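Local coordinates for protein pyruvate-formate lyase-activating enzyme (Bacteroides vulgatus ATCC 8482, PDB 3CAN) that is a member of the radical SAM superfamily, seen here as a fragment built on a parallel, helix-covered beta-sheet, at residues 56-62 against 93-99; 5-11 against 33-38. Numbering follows the deposited sequence.

Contact 1: 56-62 against 93-99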
ATOM      1  N   GLU A  56      -0.921  12.420  10.385  1.00 14.18           N
ATOM      2  CA  GLU A  56      -0.527  11.524  11.458  1.00 14.74           C
ATOM      3  C   GLU A  56       0.807  10.807  11.214  1.00 14.90           C
ATOM      4  O   GLU A  56       1.436  10.347  12.170  1.00 15.04           O
ATOM      5  CB  GLU A  56      -1.615  10.474  11.669  1.00 14.87           C
ATOM      6  CG  GLU A  56      -2.770  10.921  12.496  1.00 15.19           C
ATOM      7  CD  GLU A  56      -3.644  11.964  11.843  1.00 16.94           C
ATOM      8  OE1 GLU A  56      -3.936  11.887  10.635  1.00 13.48           O
ATOM      9  OE2 GLU A  56      -4.089  12.865  12.567  1.00 17.85           O
ATOM     10  N   LEU A  57       1.224  10.682   9.948  1.00 15.11           N
ATOM     11  CA  LEU A  57       2.341   9.821   9.567  1.00 15.50           C
ATOM     12  C   LEU A  57       2.903  10.249   8.227  1.00 15.39           C
ATOM     13  O   LEU A  57       2.132  10.541   7.301  1.00 15.01           O
ATOM     14  CB  LEU A  57       1.835   8.378   9.431  1.00 16.06           C
ATOM     15  CG  LEU A  57       2.817   7.300   9.022  1.00 16.51           C
ATOM     16  CD1 LEU A  57       3.866   7.100  10.128  1.00 19.04           C
ATOM     17  CD2 LEU A  57       2.074   5.975   8.728  1.00 17.35           C
ATOM     18  N   LEU A  58       4.232  10.285   8.114  1.00 14.64           N
ATOM     19  CA  LEU A  58       4.876  10.507   6.830  1.00 15.07           C
ATOM     20  C   LEU A  58       5.404   9.189   6.293  1.00 14.66           C
ATOM     21  O   LEU A  58       5.811   8.304   7.059  1.00 14.05           O
ATOM     22  CB  LEU A  58       6.037  11.499   6.936  1.00 15.63           C
ATOM     23  CG  LEU A  58       5.776  12.955   7.314  1.00 16.36           C
ATOM     24  CD1 LEU A  58       6.962  13.824   6.922  1.00 16.15           C
ATOM     25  CD2 LEU A  58       4.457  13.516   6.742  1.00 15.58           C
ATOM     26  N   LEU A  59       5.395   9.070   4.970  1.00 14.61           N
ATOM     27  CA  LEU A  59       5.932   7.917   4.259  1.00 15.40           C
ATOM     28  C   LEU A  59       7.032   8.433   3.354  1.00 15.89           C
ATOM     29  O   LEU A  59       6.829   9.401   2.627  1.00 15.60           O
ATOM     30  CB  LEU A  59       4.841   7.259   3.402  1.00 15.99           C
ATOM     31  CG  LEU A  59       3.515   6.968   4.105  1.00 16.49           C
ATOM     32  CD1 LEU A  59       2.459   6.528   3.099  1.00 17.60           C
ATOM     33  CD2 LEU A  59       3.709   5.909   5.206  1.00 17.15           C
ATOM     34  N   ILE A  60       8.213   7.833   3.417  1.00 15.24           N
ATOM     35  CA  ILE A  60       9.288   8.230   2.508  1.00 15.66           C
ATOM     36  C   ILE A  60       9.938   6.999   1.904  1.00 14.90           C
ATOM     37  O   ILE A  60      10.263   6.057   2.630  1.00 13.99           O
ATOM     38  CB  ILE A  60      10.365   9.095   3.222  1.00 15.81           C
ATOM     39  CG1 ILE A  60       9.730  10.344   3.832  1.00 17.22           C
ATOM     40  CG2 ILE A  60      11.454   9.508   2.239  1.00 15.84           C
ATOM     41  CD1 ILE A  60      10.631  11.131   4.805  1.00 17.97           C
ATOM     42  N   ASP A  61      10.144   7.024   0.585  1.00 14.71           N
ATOM     43  CA  ASP A  61      10.844   5.957  -0.127  1.00 15.88           C
ATOM     44  C   ASP A  61      12.346   6.219  -0.049  1.00 16.17           C
ATOM     45  O   ASP A  61      12.793   7.347  -0.259  1.00 16.19           O
ATOM     46  CB  ASP A  61      10.458   5.929  -1.609  1.00 16.99           C
ATOM     47  CG  ASP A  61       9.053   5.453  -1.847  1.00 19.69           C
ATOM     48  OD1 ASP A  61       8.379   5.023  -0.897  1.00 20.22           O
ATOM     49  OD2 ASP A  61       8.615   5.522  -3.013  1.00 23.57           O
ATOM     50  N   LEU A  62      13.113   5.173   0.232  1.00 15.77           N
ATOM     51  CA  LEU A  62      14.571   5.249   0.179  1.00 15.58           C
ATOM     52  C   LEU A  62      15.082   4.190  -0.797  1.00 15.47           C
ATOM     53  O   LEU A  62      15.505   3.108  -0.405  1.00 15.34           O
ATOM     54  CB  LEU A  62      15.145   5.047   1.573  1.00 15.60           C
ATOM     55  CG  LEU A  62      16.645   5.226   1.751  1.00 16.45           C
ATOM     56  CD1 LEU A  62      17.054   6.625   1.276  1.00 18.50           C
ATOM     57  CD2 LEU A  62      17.027   4.992   3.208  1.00 17.30           C
ATOM     58  N   PHE A  93       8.827  13.309  14.518  1.00 18.28           N
ATOM     59  CA  PHE A  93       7.523  13.033  13.934  1.00 17.91           C
ATOM     60  C   PHE A  93       7.530  11.610  13.350  1.00 17.38           C
ATOM     61  O   PHE A  93       8.538  11.188  12.785  1.00 17.04           O
ATOM     62  CB  PHE A  93       7.218  14.076  12.856  1.00 17.60           C
ATOM     63  CG  PHE A  93       5.808  14.035  12.351  1.00 17.67           C
ATOM     64  CD1 PHE A  93       4.808  14.766  12.967  1.00 18.04           C
ATOM     65  CD2 PHE A  93       5.466  13.245  11.263  1.00 17.47           C
ATOM     66  CE1 PHE A  93       3.506  14.710  12.499  1.00 16.95           C
ATOM     67  CE2 PHE A  93       4.163  13.207  10.799  1.00 16.52           C
ATOM     68  CZ  PHE A  93       3.191  13.927  11.423  1.00 17.10           C
ATOM     69  N   PRO A  94       6.409  10.860  13.498  1.00 16.96           N
ATOM     70  CA  PRO A  94       6.398   9.486  13.015  1.00 16.63           C
ATOM     71  C   PRO A  94       6.527   9.362  11.494  1.00 15.94           C
ATOM     72  O   PRO A  94       5.838  10.065  10.740  1.00 15.66           O
ATOM     73  CB  PRO A  94       5.037   8.938  13.462  1.00 16.82           C
ATOM     74  CG  PRO A  94       4.340  10.007  14.142  1.00 16.93           C
ATOM     75  CD  PRO A  94       5.135  11.235  14.150  1.00 17.27           C
ATOM     76  N   TYR A  95       7.391   8.454  11.065  1.00 14.67           N
ATOM     77  CA  TYR A  95       7.549   8.176   9.649  1.00 14.27           C
ATOM     78  C   TYR A  95       7.843   6.709   9.397  1.00 14.26           C
ATOM     79  O   TYR A  95       8.414   6.010  10.260  1.00 14.53           O
ATOM     80  CB  TYR A  95       8.637   9.071   9.031  1.00 14.07           C
ATOM     81  CG  TYR A  95      10.060   8.826   9.525  1.00 13.66           C
ATOM     82  CD1 TYR A  95      10.990   8.175   8.726  1.00 13.27           C
ATOM     83  CD2 TYR A  95      10.471   9.268  10.776  1.00 14.80           C
ATOM     84  CE1 TYR A  95      12.290   7.952   9.161  1.00 13.92           C
ATOM     85  CE2 TYR A  95      11.779   9.052  11.222  1.00 13.35           C
ATOM     86  CZ  TYR A  95      12.672   8.396  10.413  1.00 13.78           C
ATOM     87  OH  TYR A  95      13.960   8.185  10.855  1.00 14.06           O
ATOM     88  N   TYR A  96       7.458   6.254   8.209  1.00 14.50           N
ATOM     89  CA  TYR A  96       7.819   4.944   7.690  1.00 14.89           C
ATOM     90  C   TYR A  96       8.795   5.151   6.536  1.00 15.03           C
ATOM     91  O   TYR A  96       8.664   6.109   5.758  1.00 15.05           O
ATOM     92  CB  TYR A  96       6.614   4.202   7.086  1.00 16.22           C
ATOM     93  CG  TYR A  96       5.541   3.667   8.003  1.00 17.93           C
ATOM     94  CD1 TYR A  96       5.500   3.951   9.357  1.00 18.93           C
ATOM     95  CD2 TYR A  96       4.509   2.898   7.467  1.00 19.78           C
ATOM     96  CE1 TYR A  96       4.464   3.448  10.168  1.00 18.68           C
ATOM     97  CE2 TYR A  96       3.491   2.396   8.257  1.00 20.23           C
ATOM     98  CZ  TYR A  96       3.478   2.672   9.604  1.00 19.31           C
ATOM     99  OH  TYR A  96       2.449   2.171  10.366  1.00 19.88           O
ATOM    100  N   ILE A  97       9.736   4.222   6.405  1.00 14.80           N
ATOM    101  CA  ILE A  97      10.620   4.165   5.252  1.00 15.11           C
ATOM    102  C   ILE A  97      10.249   2.940   4.413  1.00 15.54           C
ATOM    103  O   ILE A  97      10.111   1.840   4.940  1.00 16.63           O
ATOM    104  CB  ILE A  97      12.096   4.068   5.680  1.00 15.15           C
ATOM    105  CG1 ILE A  97      12.522   5.357   6.389  1.00 15.21           C
ATOM    106  CG2 ILE A  97      12.988   3.796   4.453  1.00 15.96           C
ATOM    107  CD1 ILE A  97      12.652   6.589   5.473  1.00 15.86           C
ATOM    108  N   ARG A  98      10.083   3.138   3.110  1.00 15.67           N
ATOM    109  CA  ARG A  98       9.833   2.056   2.182  1.00 16.91           C
ATOM    110  C   ARG A  98      11.013   1.875   1.243  1.00 17.21           C
ATOM    111  O   ARG A  98      11.521   2.845   0.684  1.00 16.60           O
ATOM    112  CB  ARG A  98       8.555   2.317   1.394  1.00 17.70           C
ATOM    113  CG  ARG A  98       7.337   2.417   2.295  1.00 22.49           C
ATOM    114  CD  ARG A  98       7.008   3.857   2.598  1.00 28.60           C
ATOM    115  NE  ARG A  98       6.337   4.456   1.441  1.00 32.33           N
ATOM    116  CZ  ARG A  98       5.050   4.271   1.141  1.00 34.10           C
ATOM    117  NH1 ARG A  98       4.270   3.518   1.922  1.00 34.57           N
ATOM    118  NH2 ARG A  98       4.531   4.859   0.062  1.00 33.81           N
ATOM    119  N   ILE A  99      11.451   0.628   1.086  1.00 17.66           N
ATOM    120  CA  ILE A  99      12.536   0.294   0.180  1.00 18.46           C
ATOM    121  C   ILE A  99      12.028  -0.767  -0.793  1.00 19.00           C
ATOM    122  O   ILE A  99      11.914  -1.935  -0.432  1.00 18.60           O
ATOM    123  CB  ILE A  99      13.780  -0.199   0.923  1.00 18.16           C
ATOM    124  CG1 ILE A  99      14.248   0.858   1.926  1.00 19.10           C
ATOM    125  CG2 ILE A  99      14.917  -0.552  -0.098  1.00 18.12           C
ATOM    126  CD1 ILE A  99      15.436   0.393   2.786  1.00 19.56           C
TER
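Strands 57-61 and 95-99 run side by side in the same direction, their axes 4.7 Å apart at closest approach and inclined by 19°. Five backbone hydrogen bonds join them in the alternating pattern of a parallel pair. Leu58 N donates to Pro94 O (3.1 Å) and Leu58 O accepts from Tyr96 N (2.9 Å); Ile60 repeats this, its N bonding Tyr96 O (2.9 Å) and its O receiving Arg98 N (3.0 Å), and Leu62 N to Arg98 O (2.9 Å) closes the series. Three of the same carbonyl oxygens also receive CA-H...O contacts, such as Tyr95 CA to Leu58 O at 3.1 Å.

The side chains sort onto two faces. Leu58, Ile60, Tyr95 and Ile97 share the apolar one, where Ile60 CB lies 4.1 Å from Ile97 CD1 and Leu58 CG packs 3.8 Å from Phe93 CE2; helix 79-90 covers this face, with Ile85 touching both Ile60 and Ile97.

The face of Leu59, Asp61, Tyr96 and Arg98 is more mixed. Leu57 reaches across to place CD2 over the Tyr96 ring, 3.7 Å from its centroid, a CH-pi contact, while Leu59 CD2 meets Tyr96 CD2 at 3.8 Å. Further along, the side chain of Arg98 folds back so that its NE forms a salt bridge with Asp61 OD1 (3.2 Å), and Leu59 CD1 lies over one face of the guanidinium.

Adjacent parallel strands whose intervening chain is largely helical, with helix 79-90 packed on the sheet, are characteristic of the beta/alpha architecture of radical SAM proteins, which are related to the TIM barrel.

Contact 2: 5-11 against 33-38; sequences GGVTFCG and IHRAVD
Val7 lays its side chain along that of Arg35, CG1 to CG 3.7 Å, and also meets Ile33, CG1 to CG2 4.2 Å. The two strands, 6-10 and 35-38, belong to a beta-alpha-beta unit whose helix, 18-30, covers the face carrying Val7, Phe9, Arg35 and Val37. They are parallel, 7° between directions and 4.7 Å between axes, in extended conformation, with Val7 opposite Arg35, Thr8 opposite Ala36 and Phe9 opposite Val37. Val7 N donates to His34 O (2.9 Å), Ala36 N to Val7 O (3.0 Å), Phe9 N to Ala36 O (3.0 Å) and Asp38 N to Phe9 O (2.8 Å). Phe9 is m (chi1 -72°), its ring packing on Leu21 and Ile24 of the helix. Thr8 and Ala36 occupy the other face.

Gly6, at phi 156° and psi -156°, has a backbone that calls for glycine; a CB there would clash with His34 O. One water bridges Gly5 O and His34 N, each at 2.8 Å. At the opposite end Asp38 is t (chi1 179°), its OD1 hydrogen-bonded to Thr40 OG1, while Gly11, at positive phi, turns its backbone N to Asp38 OD2, 2.9 Å away.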
ATOM      1  N   GLY A   5      -8.245   2.237   8.927  1.00 19.81           N
ATOM      2  CA  GLY A   5      -7.785   2.777   7.652  1.00 19.10           C
ATOM      3  C   GLY A   5      -7.750   4.297   7.695  1.00 18.11           C
ATOM      4  O   GLY A   5      -7.555   4.887   8.760  1.00 17.83           O
ATOM      5  N   GLY A   6      -7.945   4.934   6.545  1.00 16.30           N
ATOM      6  CA  GLY A   6      -7.773   6.373   6.441  1.00 15.61           C
ATOM      7  C   GLY A   6      -7.464   6.781   5.020  1.00 14.50           C
ATOM      8  O   GLY A   6      -7.797   6.069   4.077  1.00 13.90           O
ATOM      9  N   VAL A   7      -6.818   7.930   4.876  1.00 12.90           N
ATOM     10  CA  VAL A   7      -6.445   8.443   3.568  1.00 12.94           C
ATOM     11  C   VAL A   7      -4.912   8.477   3.476  1.00 12.85           C
ATOM     12  O   VAL A   7      -4.214   8.813   4.444  1.00 13.39           O
ATOM     13  CB  VAL A   7      -7.061   9.850   3.325  1.00 13.13           C
ATOM     14  CG1 VAL A   7      -6.524  10.892   4.331  1.00 13.38           C
ATOM     15  CG2 VAL A   7      -6.865  10.322   1.881  1.00 12.78           C
ATOM     16  N   THR A   8      -4.406   8.130   2.306  1.00 13.51           N
ATOM     17  CA  THR A   8      -2.975   8.214   2.022  1.00 13.31           C
ATOM     18  C   THR A   8      -2.769   8.962   0.715  1.00 13.98           C
ATOM     19  O   THR A   8      -3.439   8.675  -0.298  1.00 14.67           O
ATOM     20  CB  THR A   8      -2.359   6.825   1.878  1.00 14.04           C
ATOM     21  OG1 THR A   8      -2.590   6.067   3.066  1.00 14.32           O
ATOM     22  CG2 THR A   8      -0.837   6.921   1.611  1.00 14.52           C
ATOM     23  N   PHE A   9      -1.829   9.898   0.715  1.00 14.04           N
ATOM     24  CA  PHE A   9      -1.369  10.514  -0.530  1.00 15.07           C
ATOM     25  C   PHE A   9      -0.012   9.919  -0.849  1.00 14.71           C
ATOM     26  O   PHE A   9       0.852   9.829   0.033  1.00 14.48           O
ATOM     27  CB  PHE A   9      -1.250  12.014  -0.398  1.00 15.35           C
ATOM     28  CG  PHE A   9      -2.565  12.702  -0.338  1.00 17.12           C
ATOM     29  CD1 PHE A   9      -3.184  13.128  -1.503  1.00 15.85           C
ATOM     30  CD2 PHE A   9      -3.195  12.910   0.877  1.00 18.47           C
ATOM     31  CE1 PHE A   9      -4.402  13.777  -1.453  1.00 15.93           C
ATOM     32  CE2 PHE A   9      -4.444  13.533   0.935  1.00 18.83           C
ATOM     33  CZ  PHE A   9      -5.037  13.962  -0.223  1.00 16.90           C
ATOM     34  N   CYS A  10       0.147   9.467  -2.089  1.00 15.21           N
ATOM     35  CA  CYS A  10       1.346   8.756  -2.552  0.50 15.50           C
ATOM     36  C   CYS A  10       1.937   9.423  -3.784  1.00 15.85           C
ATOM     37  O   CYS A  10       1.196   9.971  -4.625  1.00 15.08           O
ATOM     38  CB  CYS A  10       1.004   7.319  -2.956  0.50 16.00           C
ATOM     39  SG  CYS A  10       0.419   6.245  -1.657  0.50 17.98           S
ATOM     40  N   GLY A  11       3.250   9.314  -3.937  1.00 15.36           N
ATOM     41  CA  GLY A  11       3.887   9.728  -5.160  1.00 16.36           C
ATOM     42  C   GLY A  11       4.094  11.216  -5.323  1.00 16.76           C
ATOM     43  O   GLY A  11       3.912  12.004  -4.387  1.00 17.24           O
ATOM     44  N   ILE A  33     -10.365  11.403  10.248  1.00 15.43           N
ATOM     45  CA  ILE A  33      -9.826  10.390   9.370  1.00 15.51           C
ATOM     46  C   ILE A  33      -8.294  10.431   9.495  1.00 14.70           C
ATOM     47  O   ILE A  33      -7.699  11.508   9.456  1.00 14.96           O
ATOM     48  CB  ILE A  33     -10.317  10.607   7.914  1.00 15.25           C
ATOM     49  CG1 ILE A  33     -11.854  10.375   7.864  1.00 17.82           C
ATOM     50  CG2 ILE A  33      -9.583   9.660   6.958  1.00 15.14           C
ATOM     51  CD1 ILE A  33     -12.488  10.629   6.527  1.00 18.99           C
ATOM     52  N   HIS A  34      -7.692   9.262   9.703  1.00 14.19           N
ATOM     53  CA  HIS A  34      -6.217   9.134   9.786  1.00 13.85           C
ATOM     54  C   HIS A  34      -5.598   9.481   8.450  1.00 13.64           C
ATOM     55  O   HIS A  34      -6.125   9.097   7.396  1.00 13.79           O
ATOM     56  CB  HIS A  34      -5.840   7.715  10.195  1.00 14.85           C
ATOM     57  CG  HIS A  34      -4.369   7.465  10.310  1.00 15.73           C
ATOM     58  ND1 HIS A  34      -3.558   7.235   9.215  1.00 19.18           N
ATOM     59  CD2 HIS A  34      -3.572   7.346  11.403  1.00 19.15           C
ATOM     60  CE1 HIS A  34      -2.320   7.030   9.629  1.00 19.84           C
ATOM     61  NE2 HIS A  34      -2.306   7.075  10.950  1.00 17.69           N
ATOM     62  N   ARG A  35      -4.477  10.205   8.493  1.00 12.56           N
ATOM     63  CA  ARG A  35      -3.825  10.745   7.299  1.00 12.29           C
ATOM     64  C   ARG A  35      -2.344  10.390   7.214  1.00 12.08           C
ATOM     65  O   ARG A  35      -1.577  10.648   8.153  1.00 12.64           O
ATOM     66  CB  ARG A  35      -3.949  12.270   7.297  1.00 11.77           C
ATOM     67  CG  ARG A  35      -5.389  12.777   7.330  1.00 11.22           C
ATOM     68  CD  ARG A  35      -5.466  14.174   7.891  1.00 12.57           C
ATOM     69  NE  ARG A  35      -5.008  14.240   9.273  1.00 11.83           N
ATOM     70  CZ  ARG A  35      -4.963  15.360   9.978  1.00 12.67           C
ATOM     71  NH1 ARG A  35      -5.405  16.492   9.466  1.00 12.47           N
ATOM     72  NH2 ARG A  35      -4.502  15.339  11.223  1.00 14.70           N
ATOM     73  N   ALA A  36      -1.943   9.814   6.080  1.00 12.49           N
ATOM     74  CA  ALA A  36      -0.533   9.509   5.800  1.00 12.79           C
ATOM     75  C   ALA A  36      -0.154  10.174   4.498  1.00 13.20           C
ATOM     76  O   ALA A  36      -0.937  10.151   3.551  1.00 13.09           O
ATOM     77  CB  ALA A  36      -0.309   8.001   5.683  1.00 13.03           C
ATOM     78  N   VAL A  37       1.043  10.737   4.442  1.00 13.59           N
ATOM     79  CA  VAL A  37       1.474  11.488   3.262  1.00 13.46           C
ATOM     80  C   VAL A  37       2.896  11.091   2.861  1.00 13.46           C
ATOM     81  O   VAL A  37       3.819  11.146   3.667  1.00 14.55           O
ATOM     82  CB  VAL A  37       1.443  12.996   3.491  1.00 13.81           C
ATOM     83  CG1 VAL A  37       1.862  13.731   2.215  1.00 14.72           C
ATOM     84  CG2 VAL A  37       0.030  13.451   3.975  1.00 13.43           C
ATOM     85  N   ASP A  38       3.054  10.714   1.607  1.00 14.44           N
ATOM     86  CA  ASP A  38       4.368  10.485   0.995  1.00 14.64           C
ATOM     87  C   ASP A  38       5.031  11.823   0.682  1.00 15.56           C
ATOM     88  O   ASP A  38       4.551  12.571  -0.189  1.00 16.20           O
ATOM     89  CB  ASP A  38       4.171   9.653  -0.271  1.00 14.49           C
ATOM     90  CG  ASP A  38       5.457   9.348  -1.022  1.00 15.52           C
ATOM     91  OD1 ASP A  38       6.545   9.829  -0.643  1.00 15.74           O
ATOM     92  OD2 ASP A  38       5.352   8.646  -2.061  1.00 17.57           O
TER
HETATM   93  O   HOH W   1      -9.265   6.904   9.697  1.00 21.77           O
HETATM   94  O   HOH W   2      -3.844   6.624   6.521  1.00 27.46           O
HETATM   95  O   HOH W   3       2.288  12.279  -2.037  1.00 21.08           O
HETATM   96  O   HOH W   4       6.853  11.783  -3.290  1.00 24.71           O

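Overall arrangement
Both segments of contact 2 precede those of contact 1 in the sequence, and the centres of the two contacts lie about 11 Å apart in one parallel sheet with strand order 6-10, 35-38, 57-61, 95-101, 128-133, 178-180. Strands 35-38 and 57-61 are neighbours, so the contacts meet directly: Arg35 NH2 and Glu56 OE2 form a salt bridge of 2.8 Å, and Leu59 N probably hydrogen-bonds to Val37 O at 2.9 Å. The centre of contact 1 lies about 4 Å from the centre of the chain in space, whereas that of contact 2 lies about 13 Å out, at the sheet margin. There strand 6-10 pairs antiparallel with a strand of the second subunit, so the sheet continues across the dimer interface.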